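Local coordinates for Lmo2119 protein (Listeria monocytogenes serovar 1/2a, PDB 5HQH) that is of unknown function but carries a YbbR-like domain, the part of the longer protein modelled here, at residues Ser10-Val16 and Thr35-Ser41. Where two conformers were deposited one is given. Residues are numbered along the deposited sequence.
Sequences SEVIENV and TVTVTLS
Ile13, in the m,t rotamer, lays its CD1 against CD1 of Leu40, 3.7 Å away, on the buried face, where Val16, Val36 and Val38 also point; there Val16 CG2 meets Val38 CG2 at 3.8 Å. Strands 10-14 and 35-41 run antiparallel at 167°, axes 4.6 Å apart at closest approach. Glu11 with Leu40 and Ile13 with Val38 are hydrogen-bonded pairs: Glu11 N to Leu40 O 3.0 Å, Leu40 N to Glu11 O 2.9 Å, Ile13 N to Val38 O 2.7 Å, Val38 N to Ile13 O 2.8 Å. Val12 and Thr39 form the non-hydrogen-bonded pair between them. Along its other edge strand 35-42 pairs antiparallel with strand 84-98, so it is an inner strand of the YbbR-like domain's mixed sheet. A G1 beta bulge shifts the register by one: Asn15, left-handed at phi/psi 62/40, and Val16 both face Val36. Val16 N reaches Val36 O at 2.9 Å, and Val36 N returns to Val16 O at 2.8 Å. One water accepts from Asn15 N (2.8 Å) and hydrogen-bonds Thr37 OG1 (2.7 Å). On the more exposed face, Val12 CG1 touches Thr37 CG2 at 3.4 Å. Beneath the apolar face lie helix 44-53, Phe56 and Val58; Glu11 makes a salt bridge with Lys51 and a hydrogen bond to Gln48 of that helix.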
loop_
_atom_site.group_PDB
_atom_site.type_symbol
_atom_site.label_atom_id
_atom_site.label_comp_id
_atom_site.label_asym_id
_atom_site.label_seq_id
_atom_site.Cartn_x
_atom_site.Cartn_y
_atom_site.Cartn_z
ATOM N N SER A 10 19.263 -7.179 2.170
ATOM C CA SER A 10 17.879 -7.389 1.699
ATOM C C SER A 10 17.032 -8.085 2.757
ATOM O O SER A 10 17.487 -9.032 3.412
ATOM C CB SER A 10 17.845 -8.200 0.391
ATOM O OG SER A 10 16.507 -8.535 -0.005
ATOM N N GLU A 11 15.786 -7.626 2.902
ATOM C CA GLU A 11 14.845 -8.184 3.867
ATOM C C GLU A 11 13.472 -8.296 3.223
ATOM O O GLU A 11 13.036 -7.392 2.524
ATOM C CB GLU A 11 14.736 -7.284 5.097
ATOM C CG GLU A 11 15.953 -7.256 6.002
ATOM C CD GLU A 11 16.153 -8.530 6.795
ATOM O OE1 GLU A 11 15.203 -9.317 6.911
ATOM O OE2 GLU A 11 17.247 -8.717 7.356
ATOM N N VAL A 12 12.813 -9.430 3.443
ATOM C CA VAL A 12 11.436 -9.648 3.018
ATOM C C VAL A 12 10.618 -9.539 4.301
ATOM O O VAL A 12 10.832 -10.281 5.243
ATOM C CB VAL A 12 11.248 -11.021 2.337
ATOM C CG1 VAL A 12 9.793 -11.213 1.959
ATOM C CG2 VAL A 12 12.148 -11.136 1.113
ATOM N N ILE A 13 9.718 -8.575 4.329
ATOM C CA ILE A 13 8.943 -8.271 5.527
ATOM C C ILE A 13 7.490 -8.663 5.261
ATOM O O ILE A 13 6.861 -8.133 4.339
ATOM C CB ILE A 13 9.071 -6.767 5.867
ATOM C CG1 ILE A 13 10.562 -6.406 6.056
ATOM C CG2 ILE A 13 8.265 -6.411 7.110
ATOM C CD1 ILE A 13 10.802 -4.960 6.297
ATOM N N GLU A 14 6.990 -9.558 6.093
ATOM C CA GLU A 14 5.635 -10.061 5.947
ATOM C C GLU A 14 4.642 -9.238 6.785
ATOM O O GLU A 14 4.998 -8.547 7.737
ATOM C CB GLU A 14 5.578 -11.524 6.370
ATOM C CG GLU A 14 6.390 -12.415 5.450
ATOM C CD GLU A 14 6.453 -13.845 5.922
ATOM O OE1 GLU A 14 5.404 -14.440 6.212
ATOM O OE2 GLU A 14 7.569 -14.387 5.978
ATOM N N ASN A 15 3.385 -9.309 6.376
ATOM C CA ASN A 15 2.277 -8.751 7.138
ATOM C C ASN A 15 2.343 -7.253 7.338
ATOM O O ASN A 15 2.049 -6.753 8.409
ATOM C CB ASN A 15 2.122 -9.517 8.448
ATOM C CG ASN A 15 1.950 -11.005 8.226
ATOM O OD1 ASN A 15 1.133 -11.424 7.404
ATOM N ND2 ASN A 15 2.710 -11.797 8.933
ATOM N N VAL A 16 2.760 -6.555 6.295
ATOM C CA VAL A 16 2.852 -5.102 6.334
ATOM C C VAL A 16 1.457 -4.525 5.999
ATOM O O VAL A 16 0.865 -4.891 4.987
ATOM C CB VAL A 16 3.852 -4.605 5.300
ATOM C CG1 VAL A 16 3.830 -3.116 5.239
ATOM C CG2 VAL A 16 5.232 -5.101 5.619
ATOM N N THR A 35 -3.002 -6.728 4.549
ATOM C CA THR A 35 -1.525 -6.786 4.643
ATOM C C THR A 35 -0.914 -7.340 3.378
ATOM O O THR A 35 -1.567 -8.089 2.613
ATOM C CB THR A 35 -0.998 -7.621 5.825
ATOM O OG1 THR A 35 -1.214 -9.026 5.572
ATOM C CG2 THR A 35 -1.590 -7.188 7.125
ATOM N N VAL A 36 0.371 -7.022 3.174
ATOM C CA VAL A 36 1.149 -7.458 2.036
ATOM C C VAL A 36 2.567 -7.787 2.467
ATOM O O VAL A 36 2.979 -7.555 3.627
ATOM C CB VAL A 36 1.153 -6.391 0.913
ATOM C CG1 VAL A 36 -0.245 -6.161 0.424
ATOM C CG2 VAL A 36 1.766 -5.082 1.405
ATOM N N THR A 37 3.339 -8.299 1.528
ATOM C CA THR A 37 4.750 -8.579 1.768
ATOM C C THR A 37 5.609 -7.539 1.063
ATOM O O THR A 37 5.440 -7.294 -0.128
ATOM C CB THR A 37 5.128 -9.981 1.242
ATOM O OG1 THR A 37 4.291 -10.953 1.870
ATOM C CG2 THR A 37 6.569 -10.321 1.489
ATOM N N VAL A 38 6.566 -6.949 1.781
ATOM C CA VAL A 38 7.425 -5.920 1.204
ATOM C C VAL A 38 8.855 -6.375 1.188
ATOM O O VAL A 38 9.338 -6.911 2.189
ATOM C CB VAL A 38 7.339 -4.596 2.020
ATOM C CG1 VAL A 38 8.276 -3.536 1.468
ATOM C CG2 VAL A 38 5.919 -4.064 1.988
ATOM N N THR A 39 9.527 -6.225 0.048
ATOM C CA THR A 39 10.936 -6.556 -0.058
ATOM C C THR A 39 11.738 -5.262 -0.186
ATOM O O THR A 39 11.420 -4.407 -1.009
ATOM C CB THR A 39 11.224 -7.439 -1.289
ATOM O OG1 THR A 39 10.443 -8.619 -1.205
ATOM C CG2 THR A 39 12.693 -7.808 -1.360
ATOM N N LEU A 40 12.750 -5.131 0.665
ATOM C CA LEU A 40 13.636 -3.956 0.731
ATOM C C LEU A 40 15.051 -4.378 0.441
ATOM O O LEU A 40 15.476 -5.385 0.986
ATOM C CB LEU A 40 13.654 -3.386 2.148
ATOM C CG LEU A 40 12.330 -2.947 2.745
ATOM C CD1 LEU A 40 12.552 -2.444 4.164
ATOM C CD2 LEU A 40 11.697 -1.885 1.882
ATOM N N SER A 41 15.779 -3.598 -0.360
ATOM C CA SER A 41 17.205 -3.868 -0.574
ATOM C C SER A 41 17.970 -2.553 -0.625
ATOM O O SER A 41 17.451 -1.530 -1.083
ATOM C CB SER A 41 17.428 -4.697 -1.821
ATOM O OG SER A 41 17.130 -3.968 -2.964
HETATM O O HOH W 1 2.873 -11.036 4.205
#